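Local atomic coordinates of shikimate dehydrogenase (NADP(+)) (Thermotoga maritima, PDB entry 3U62), a protein that probably catalyses the reversible NADPH-dependent reduction of 3-dehydroshikimate to shikimate, a step in the biosynthesis of chorismate and the aromatic amino acids. Residues P16-E21 with F248-K253; C4-P9 with E35-E40; E45-L50 with M67-P72. All blocks are in the same frame, centred on the assembly; numbering follows the deposited sequence.

Contact 1 of 3, residues P16-E21 with F248-K253; sequences PRLYNE and FGEVLK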
loop_
_atom_site.group_PDB
_atom_site.type_symbol
_atom_site.label_atom_id
_atom_site.label_comp_id
_atom_site.label_asym_id
_atom_site.label_seq_id
_atom_site.Cartn_x
_atom_site.Cartn_y
_atom_site.Cartn_z
ATOM N N PRO A 16 14.006 5.628 3.348
ATOM C CA PRO A 16 15.373 6.120 3.131
ATOM C C PRO A 16 16.471 5.258 3.764
ATOM O O PRO A 16 17.443 4.932 3.083
ATOM C CB PRO A 16 15.345 7.517 3.756
ATOM C CG PRO A 16 13.934 7.945 3.620
ATOM C CD PRO A 16 13.123 6.701 3.848
ATOM N N ARG A 17 16.316 4.887 5.034
ATOM C CA ARG A 17 17.330 4.079 5.724
ATOM C C ARG A 17 17.560 2.734 5.032
ATOM O O ARG A 17 18.702 2.288 4.901
ATOM C CB ARG A 17 16.966 3.865 7.202
ATOM C CG ARG A 17 15.710 3.034 7.410
ATOM C CD ARG A 17 15.552 2.507 8.818
ATOM N NE ARG A 17 14.345 1.679 8.910
ATOM C CZ ARG A 17 13.672 1.429 10.030
ATOM N NH1 ARG A 17 14.074 1.940 11.186
ATOM N NH2 ARG A 17 12.585 0.667 9.992
ATOM N N LEU A 18 16.474 2.104 4.582
ATOM C CA LEU A 18 16.544 0.784 3.961
ATOM C C LEU A 18 17.161 0.807 2.566
ATOM O O LEU A 18 18.059 0.012 2.280
ATOM C CB LEU A 18 15.168 0.111 3.941
ATOM C CG LEU A 18 14.736 -0.530 5.265
ATOM C CD1 LEU A 18 13.223 -0.666 5.311
ATOM C CD2 LEU A 18 15.415 -1.888 5.477
ATOM N N TYR A 19 16.691 1.709 1.705
ATOM C CA TYR A 19 17.253 1.824 0.361
ATOM C C TYR A 19 18.719 2.260 0.398
ATOM O O TYR A 19 19.536 1.737 -0.362
ATOM C CB TYR A 19 16.436 2.780 -0.508
ATOM C CG TYR A 19 15.097 2.243 -0.973
ATOM C CD1 TYR A 19 13.946 2.435 -0.208
ATOM C CD2 TYR A 19 14.973 1.569 -2.189
ATOM C CE1 TYR A 19 12.709 1.958 -0.632
ATOM C CE2 TYR A 19 13.738 1.086 -2.623
ATOM C CZ TYR A 19 12.612 1.286 -1.839
ATOM O OH TYR A 19 11.389 0.816 -2.257
ATOM N N ASN A 20 19.051 3.203 1.280
ATOM C CA ASN A 20 20.434 3.663 1.424
ATOM C C ASN A 20 21.383 2.587 1.943
ATOM O O ASN A 20 22.528 2.501 1.488
ATOM C CB ASN A 20 20.515 4.917 2.297
ATOM C CG ASN A 20 20.030 6.160 1.577
ATOM O OD1 ASN A 20 20.352 6.384 0.409
ATOM N ND2 ASN A 20 19.256 6.982 2.275
ATOM N N GLU A 21 20.913 1.776 2.894
ATOM C CA GLU A 21 21.694 0.636 3.380
ATOM C C GLU A 21 21.882 -0.381 2.256
ATOM O O GLU A 21 22.966 -0.942 2.091
ATOM C CB GLU A 21 21.024 -0.026 4.591
ATOM C CG GLU A 21 21.866 -1.124 5.257
ATOM C CD GLU A 21 21.128 -1.887 6.354
ATOM O OE1 GLU A 21 19.903 -1.684 6.533
ATOM O OE2 GLU A 21 21.780 -2.700 7.045
ATOM N N PHE A 248 16.662 -5.788 3.085
ATOM C CA PHE A 248 15.218 -5.615 3.244
ATOM C C PHE A 248 14.547 -6.746 4.027
ATOM O O PHE A 248 13.433 -6.578 4.519
ATOM C CB PHE A 248 14.533 -5.413 1.890
ATOM C CG PHE A 248 14.605 -4.001 1.380
ATOM C CD1 PHE A 248 15.755 -3.528 0.753
ATOM C CD2 PHE A 248 13.520 -3.140 1.527
ATOM C CE1 PHE A 248 15.824 -2.220 0.278
ATOM C CE2 PHE A 248 13.582 -1.829 1.057
ATOM C CZ PHE A 248 14.735 -1.369 0.430
ATOM N N GLY A 249 15.225 -7.887 4.143
ATOM C CA GLY A 249 14.715 -9.010 4.929
ATOM C C GLY A 249 14.507 -8.674 6.399
ATOM O O GLY A 249 13.791 -9.389 7.107
ATOM N N GLU A 250 15.132 -7.584 6.851
ATOM C CA GLU A 250 15.008 -7.134 8.240
ATOM C C GLU A 250 13.592 -6.661 8.594
ATOM O O GLU A 250 13.207 -6.688 9.767
ATOM C CB GLU A 250 16.059 -6.060 8.577
ATOM C CG GLU A 250 15.756 -4.656 8.054
ATOM C CD GLU A 250 16.864 -3.662 8.362
ATOM O OE1 GLU A 250 17.958 -3.757 7.741
ATOM O OE2 GLU A 250 16.642 -2.772 9.217
ATOM N N VAL A 251 12.822 -6.237 7.591
ATOM C CA VAL A 251 11.432 -5.821 7.817
ATOM C C VAL A 251 10.514 -7.012 8.097
ATOM O O VAL A 251 9.390 -6.838 8.572
ATOM C CB VAL A 251 10.847 -4.965 6.649
ATOM C CG1 VAL A 251 11.767 -3.801 6.317
ATOM C CG2 VAL A 251 10.570 -5.815 5.406
ATOM N N LEU A 252 11.002 -8.216 7.810
ATOM C CA LEU A 252 10.187 -9.420 7.916
ATOM C C LEU A 252 10.289 -10.117 9.267
ATOM O O LEU A 252 9.506 -11.026 9.562
ATOM C CB LEU A 252 10.519 -10.396 6.780
ATOM C CG LEU A 252 10.330 -9.868 5.353
ATOM C CD1 LEU A 252 10.661 -10.956 4.338
ATOM C CD2 LEU A 252 8.915 -9.333 5.127
ATOM N N LYS A 253 11.246 -9.697 10.089
ATOM C CA LYS A 253 11.405 -10.303 11.408
ATOM C C LYS A 253 11.231 -9.286 12.527
ATOM O O LYS A 253 10.376 -9.454 13.404
ATOM C CB LYS A 253 12.737 -11.061 11.525
ATOM C CG LYS A 253 13.981 -10.305 11.066
ATOM C CD LYS A 253 15.091 -11.295 10.715
ATOM C CE LYS A 253 16.397 -10.584 10.383
ATOM N NZ LYS A 253 17.090 -10.073 11.601
ATOM O OXT LYS A 253 11.926 -8.265 12.581
#
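The hydroxyl of Tyr19 is hydrogen-bonded to ND2 of Asn232 on helix 222-235, and the ring so tethered offers one face to the edge of Phe248. This is a T-shaped pair: the centroids lie 5.1 Å apart and the planes are turned by 78°. Phe248 CZ sits over the middle of the tyrosine ring, almost equally distant from its six carbons, with Tyr19 CG at 3.9 Å from CZ. A leucine in place of Tyr19 would probably leave Phe248 CZ without the flat face it points into and Asn232 without its hydroxyl partner. Leu18 meets the other aromatic differently. Its CB lies over the face of Phe248 as a CH-pi contact, 4.2 Å from the ring centroid. Leu18 CG is anti to the carbonyl carbon (chi1 -79°), and from it the branched end sends CD1 to Val251 CG1 at 3.6 Å and CD2 to Glu250. Here the chain, after the NADP-binding Rossmann domain, packs its C-terminal end against helix 15-26 of the substrate-binding domain. Helix 222-235 borders the same cluster, with Phe225 against Leu18 and Ala229 against both aromatics, and Val251 also touches Tyr201, predicted to bind shikimate. Toward solvent the chemistry changes. Leu18 CD2 packs on Glu250 CD at 3.7 Å, and Glu250 OE1 comes within 3.1 Å of Glu21 OE1. The two oxygens are both acceptors, and each carboxylate would be expected to raise the pKa of the other. Arg17 NE, 5.0 Å from Glu250 OE2, may offset part of this repulsion without forming a bond.

Contact 2 of 3, residues C4-P9 with E35-E40; sequences CIIGYP and EEIPPE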
loop_
_atom_site.group_PDB
_atom_site.type_symbol
_atom_site.label_atom_id
_atom_site.label_comp_id
_atom_site.label_asym_id
_atom_site.label_seq_id
_atom_site.Cartn_x
_atom_site.Cartn_y
_atom_site.Cartn_z
ATOM N N CYS A 4 13.799 9.309 -4.038
ATOM C CA CYS A 4 13.241 9.755 -2.767
ATOM C C CYS A 4 11.841 9.192 -2.592
ATOM O O CYS A 4 11.319 8.501 -3.475
ATOM C CB CYS A 4 13.208 11.288 -2.679
ATOM S SG CYS A 4 12.179 12.105 -3.925
ATOM N N ILE A 5 11.244 9.472 -1.442
ATOM C CA ILE A 5 9.829 9.229 -1.240
ATOM C C ILE A 5 9.141 10.576 -1.028
ATOM O O ILE A 5 9.607 11.409 -0.246
ATOM C CB ILE A 5 9.563 8.245 -0.063
ATOM C CG1 ILE A 5 8.061 7.990 0.123
ATOM C CG2 ILE A 5 10.230 8.714 1.236
ATOM C CD1 ILE A 5 7.614 6.612 -0.304
ATOM N N ILE A 6 8.046 10.790 -1.752
ATOM C CA ILE A 6 7.255 12.005 -1.601
ATOM C C ILE A 6 5.908 11.673 -0.967
ATOM O O ILE A 6 5.357 10.589 -1.182
ATOM C CB ILE A 6 7.091 12.787 -2.946
ATOM C CG1 ILE A 6 6.245 12.000 -3.962
ATOM C CG2 ILE A 6 8.461 13.116 -3.556
ATOM C CD1 ILE A 6 4.758 12.392 -3.964
ATOM N N GLY A 7 5.391 12.608 -0.177
ATOM C CA GLY A 7 4.134 12.409 0.532
ATOM C C GLY A 7 3.920 13.449 1.611
ATOM O O GLY A 7 4.663 14.433 1.695
ATOM N N TYR A 8 2.892 13.226 2.427
ATOM C CA TYR A 8 2.511 14.146 3.491
ATOM C C TYR A 8 1.565 13.435 4.454
ATOM O O TYR A 8 0.367 13.328 4.177
ATOM C CB TYR A 8 1.828 15.377 2.898
ATOM C CG TYR A 8 1.743 16.555 3.828
ATOM C CD1 TYR A 8 2.880 17.301 4.141
ATOM C CD2 TYR A 8 0.526 16.943 4.381
ATOM C CE1 TYR A 8 2.813 18.391 4.989
ATOM C CE2 TYR A 8 0.444 18.034 5.231
ATOM C CZ TYR A 8 1.592 18.754 5.529
ATOM O OH TYR A 8 1.518 19.838 6.373
ATOM N N PRO A 9 2.092 12.937 5.589
ATOM C CA PRO A 9 3.482 13.038 6.044
ATOM C C PRO A 9 4.404 11.984 5.425
ATOM O O PRO A 9 3.927 10.971 4.901
ATOM C CB PRO A 9 3.362 12.794 7.548
ATOM C CG PRO A 9 2.210 11.863 7.678
ATOM C CD PRO A 9 1.257 12.195 6.556
ATOM N N GLU A 35 10.852 13.917 0.612
ATOM C CA GLU A 35 10.301 15.236 0.330
ATOM C C GLU A 35 8.873 15.300 0.860
ATOM O O GLU A 35 7.943 14.764 0.241
ATOM C CB GLU A 35 10.332 15.525 -1.179
ATOM C CG GLU A 35 11.715 15.405 -1.840
ATOM C CD GLU A 35 12.550 16.680 -1.765
ATOM O OE1 GLU A 35 12.129 17.651 -1.100
ATOM O OE2 GLU A 35 13.637 16.713 -2.383
ATOM N N GLU A 36 8.704 15.939 2.018
ATOM C CA GLU A 36 7.378 16.096 2.612
ATOM C C GLU A 36 6.696 17.333 2.034
ATOM O O GLU A 36 6.958 18.463 2.455
ATOM C CB GLU A 36 7.461 16.164 4.141
ATOM C CG GLU A 36 6.141 15.856 4.841
ATOM C CD GLU A 36 6.308 15.696 6.341
ATOM O OE1 GLU A 36 6.354 16.727 7.050
ATOM O OE2 GLU A 36 6.393 14.544 6.815
ATOM N N ILE A 37 5.823 17.097 1.057
ATOM C CA ILE A 37 5.183 18.166 0.297
ATOM C C ILE A 37 3.702 18.249 0.658
ATOM O O ILE A 37 2.971 17.274 0.487
ATOM C CB ILE A 37 5.325 17.928 -1.231
ATOM C CG1 ILE A 37 6.791 17.668 -1.602
ATOM C CG2 ILE A 37 4.766 19.120 -2.014
ATOM C CD1 ILE A 37 6.994 16.984 -2.948
ATOM N N PRO A 38 3.258 19.410 1.178
ATOM C CA PRO A 38 1.829 19.578 1.435
ATOM C C PRO A 38 1.029 19.647 0.129
ATOM O O PRO A 38 1.556 20.125 -0.881
ATOM C CB PRO A 38 1.759 20.910 2.192
ATOM C CG PRO A 38 2.993 21.641 1.806
ATOM C CD PRO A 38 4.038 20.590 1.594
ATOM N N PRO A 39 -0.232 19.164 0.144
ATOM C CA PRO A 39 -1.087 19.153 -1.048
ATOM C C PRO A 39 -1.177 20.511 -1.748
ATOM O O PRO A 39 -1.190 20.566 -2.981
ATOM C CB PRO A 39 -2.457 18.759 -0.489
ATOM C CG PRO A 39 -2.145 17.941 0.705
ATOM C CD PRO A 39 -0.903 18.538 1.300
ATOM N N GLU A 40 -1.223 21.587 -0.965
ATOM C CA GLU A 40 -1.330 22.947 -1.494
ATOM C C GLU A 40 -0.079 23.414 -2.249
ATOM O O GLU A 40 -0.148 24.359 -3.044
ATOM C CB GLU A 40 -1.707 23.940 -0.384
ATOM C CG GLU A 40 -0.679 24.091 0.749
ATOM C CD GLU A 40 -0.897 23.133 1.917
ATOM O OE1 GLU A 40 -1.543 22.075 1.737
ATOM O OE2 GLU A 40 -0.412 23.440 3.026
#
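Tyr8 lays one face of its ring on Pro38, whose CA stands 3.8 Å from the ring centroid and only 14° off the normal, a CH-pi contact displaced toward the rim. CG of the tyrosine lies anti to the backbone N (chi1 -163°), which carries the root of the ring toward the 35-40 segment; Tyr8 CB there approaches Ile37 O to 3.3 Å. Pro39 CD, 3.8 Å from Tyr8 CD2, and the CG methylene of Glu36 also border the ring, and rigid prolines suit a broad aromatic surface. Next to this, backbone bonds join the two segments. Glu35 N donates to Ile5 O at 2.9 Å in a nearly straight bond, Ile37 N donates to Gly7 O at 3.0 Å, and a weak bond runs from Gly7 N to Glu35 O. Gly7 O also receives a CA-H contact from Glu36. Gly7 is nearly fully extended with phi at 166°, a value that a residue bearing CB rarely adopts. Just beyond it, Glu36 OE2 comes 3.4 Å from Pro9 CA, next to the cis peptide, and is positioned by the amide of Val10 and by a salt bridge to Arg11. On the face that carries Ile6 and Glu35, Ile6 meets Ile37 from the following loop, below helix 42-52, while the carboxylate of Glu35 is anchored by Tyr53 and Arg48. Parallel pairing of Ile6 with Glu35 and Gly7 with Glu36 closes the beta-alpha-beta unit of strand 2-7, helix 15-26 and strand 31-36 in the substrate-binding domain.

Contact 3 of 3, residues E45-L50 with M67-P72; sequences EIRRIL and MRYVEP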
loop_
_atom_site.group_PDB
_atom_site.type_symbol
_atom_site.label_atom_id
_atom_site.label_comp_id
_atom_site.label_asym_id
_atom_site.label_seq_id
_atom_site.Cartn_x
_atom_site.Cartn_y
_atom_site.Cartn_z
ATOM N N GLU A 45 5.899 22.231 -6.458
ATOM C CA GLU A 45 7.042 21.478 -5.924
ATOM C C GLU A 45 7.347 20.157 -6.635
ATOM O O GLU A 45 8.479 19.672 -6.567
ATOM C CB GLU A 45 6.907 21.263 -4.408
ATOM C CG GLU A 45 6.859 22.554 -3.572
ATOM C CD GLU A 45 8.074 23.457 -3.766
ATOM O OE1 GLU A 45 9.220 22.946 -3.774
ATOM O OE2 GLU A 45 7.886 24.686 -3.902
ATOM N N ILE A 46 6.355 19.580 -7.318
ATOM C CA ILE A 46 6.564 18.332 -8.071
ATOM C C ILE A 46 7.456 18.536 -9.302
ATOM O O ILE A 46 8.157 17.612 -9.719
ATOM C CB ILE A 46 5.221 17.621 -8.462
ATOM C CG1 ILE A 46 5.467 16.189 -8.967
ATOM C CG2 ILE A 46 4.439 18.425 -9.499
ATOM C CD1 ILE A 46 6.005 15.223 -7.916
ATOM N N ARG A 47 7.436 19.742 -9.864
ATOM C CA ARG A 47 8.258 20.063 -11.031
ATOM C C ARG A 47 9.749 20.027 -10.686
ATOM O O ARG A 47 10.569 19.568 -11.487
ATOM C CB ARG A 47 7.841 21.408 -11.631
ATOM C CG ARG A 47 6.411 21.396 -12.166
ATOM C CD ARG A 47 5.866 22.785 -12.458
ATOM N NE ARG A 47 4.405 22.762 -12.552
ATOM C CZ ARG A 47 3.718 22.554 -13.673
ATOM N NH1 ARG A 47 4.349 22.357 -14.826
ATOM N NH2 ARG A 47 2.391 22.549 -13.643
ATOM N N ARG A 48 10.080 20.501 -9.485
ATOM C CA ARG A 48 11.434 20.421 -8.936
ATOM C C ARG A 48 11.870 18.962 -8.742
ATOM O O ARG A 48 12.995 18.592 -9.087
ATOM C CB ARG A 48 11.494 21.183 -7.606
ATOM C CG ARG A 48 12.845 21.156 -6.904
ATOM C CD ARG A 48 12.801 21.863 -5.551
ATOM N NE ARG A 48 11.947 21.182 -4.576
ATOM C CZ ARG A 48 12.347 20.206 -3.761
ATOM N NH1 ARG A 48 13.603 19.766 -3.794
ATOM N NH2 ARG A 48 11.480 19.661 -2.912
ATOM N N ILE A 49 10.966 18.153 -8.190
ATOM C CA ILE A 49 11.200 16.726 -7.952
ATOM C C ILE A 49 11.498 15.985 -9.254
ATOM O O ILE A 49 12.427 15.174 -9.315
ATOM C CB ILE A 49 9.983 16.059 -7.232
ATOM C CG1 ILE A 49 9.704 16.723 -5.872
ATOM C CG2 ILE A 49 10.184 14.532 -7.079
ATOM C CD1 ILE A 49 10.890 16.757 -4.912
ATOM N N LEU A 50 10.714 16.278 -10.291
ATOM C CA LEU A 50 10.870 15.639 -11.597
ATOM C C LEU A 50 12.209 15.965 -12.253
ATOM O O LEU A 50 12.726 15.175 -13.047
ATOM C CB LEU A 50 9.713 16.015 -12.531
ATOM C CG LEU A 50 8.322 15.461 -12.192
ATOM C CD1 LEU A 50 7.246 16.212 -12.960
ATOM C CD2 LEU A 50 8.227 13.960 -12.453
ATOM N N MET A 67 -0.122 11.406 -11.012
ATOM C CA MET A 67 -0.436 10.824 -12.319
ATOM C C MET A 67 -0.456 11.840 -13.454
ATOM O O MET A 67 -0.073 11.521 -14.582
ATOM C CB MET A 67 -1.779 10.100 -12.276
ATOM C CG MET A 67 -1.805 8.909 -11.345
ATOM S SD MET A 67 -3.341 7.996 -11.507
ATOM C CE MET A 67 -3.058 7.149 -13.079
ATOM N N ARG A 68 -0.903 13.057 -13.150
ATOM C CA ARG A 68 -0.979 14.134 -14.135
ATOM C C ARG A 68 0.405 14.546 -14.650
ATOM O O ARG A 68 0.527 15.100 -15.746
ATOM C CB ARG A 68 -1.710 15.345 -13.543
ATOM C CG ARG A 68 -2.106 16.404 -14.568
ATOM C CD ARG A 68 -2.533 17.716 -13.931
ATOM N NE ARG A 68 -3.200 18.568 -14.915
ATOM C CZ ARG A 68 -3.513 19.850 -14.742
ATOM N NH1 ARG A 68 -3.221 20.475 -13.606
ATOM N NH2 ARG A 68 -4.120 20.515 -15.718
ATOM N N TYR A 69 1.441 14.253 -13.869
ATOM C CA TYR A 69 2.789 14.746 -14.155
ATOM C C TYR A 69 3.721 13.698 -14.764
ATOM O O TYR A 69 4.872 13.999 -15.092
ATOM C CB TYR A 69 3.403 15.355 -12.891
ATOM C CG TYR A 69 2.563 16.469 -12.308
ATOM C CD1 TYR A 69 1.560 16.198 -11.379
ATOM C CD2 TYR A 69 2.757 17.795 -12.702
ATOM C CE1 TYR A 69 0.777 17.215 -10.848
ATOM C CE2 TYR A 69 1.978 18.822 -12.174
ATOM C CZ TYR A 69 0.991 18.521 -11.246
ATOM O OH TYR A 69 0.214 19.525 -10.716
ATOM N N VAL A 70 3.215 12.476 -14.922
ATOM C CA VAL A 70 3.978 11.377 -15.520
ATOM C C VAL A 70 3.125 10.624 -16.544
ATOM O O VAL A 70 1.944 10.932 -16.722
ATOM C CB VAL A 70 4.517 10.388 -14.443
ATOM C CG1 VAL A 70 5.535 11.064 -13.527
ATOM C CG2 VAL A 70 3.378 9.762 -13.638
ATOM N N GLU A 71 3.731 9.650 -17.220
ATOM C CA GLU A 71 3.004 8.761 -18.120
ATOM C C GLU A 71 2.753 7.433 -17.404
ATOM O O GLU A 71 3.667 6.610 -17.284
ATOM C CB GLU A 71 3.789 8.551 -19.420
ATOM C CG GLU A 71 3.081 7.691 -20.460
ATOM C CD GLU A 71 3.923 7.480 -21.703
ATOM O OE1 GLU A 71 3.951 8.387 -22.563
ATOM O OE2 GLU A 71 4.554 6.406 -21.819
ATOM N N PRO A 72 1.518 7.222 -16.911
ATOM C CA PRO A 72 1.240 6.021 -16.127
ATOM C C PRO A 72 1.099 4.760 -16.973
ATOM O O PRO A 72 0.676 4.827 -18.131
ATOM C CB PRO A 72 -0.090 6.351 -15.441
ATOM C CG PRO A 72 -0.752 7.322 -16.345
ATOM C CD PRO A 72 0.339 8.106 -17.011
#
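Ile46 sets its CG2 methyl squarely over the ring of Tyr69, 3.6 Å from the centroid and 11° off the normal, so that a methyl hydrogen can point into the pi cloud. Its CG1 is anti to the backbone N (chi1 -168°); CG2, the methyl over the ring, lies between the backbone N and the carbonyl carbon, a short compact group well matched to a flat partner. Arg47 comes to the same ring from its edge. Its NH2 lies near the ring plane, 4.0 Å from Tyr69 CE2, and the guanidinium stands almost perpendicular to the ring at 89°, presenting its own face to CE2. The polar ends explain this pose: Asp43 OD2 takes both a salt bridge from Arg47 NH2 and a hydrogen bond with Tyr69 OH, which would limit rotation of the ring and keep the arginine beside it. Leu50, one helical turn beyond Ile46, crosses Tyr69 at about a right angle and touches the root of the side chain, with CD1 3.9 Å from Tyr69 CB. Its other methyl, CD2, makes a looser contact with Val70 CG1 at 4.1 Å. Along this side of helix 42-52, Ile46 is buried while Arg47 lies at the surface. Ile46, Ile49 and Leu50 rest on Phe56 of strand 55-58, while the 67-72 segment leads into edge strand 71-72, whose Glu71 pairs through its backbone with Gly88 and Gly90.

How the contacts relate
Contact 1 is buried, and joins the C-terminal end to helix 15-26 through aromatic and aliphatic packing, with charges confined to its margin. Contact 2 is only partly buried and combines backbone hydrogen bonds of parallel strands with packing of Tyr8 on prolines; contact 3, nearest the surface, depends on side chains around a single tyrosine ring. Contacts 1 and 2 share a beta-alpha-beta unit, one using its helix and the other its two strands. Contacts 2 and 3 touch directly: Glu35 OE1 and Arg48 NH2 form a salt bridge of 2.8 Å, and Ile37 packs on Ile49. Contacts 1 and 3 stay about 13 Å apart at their nearest atoms.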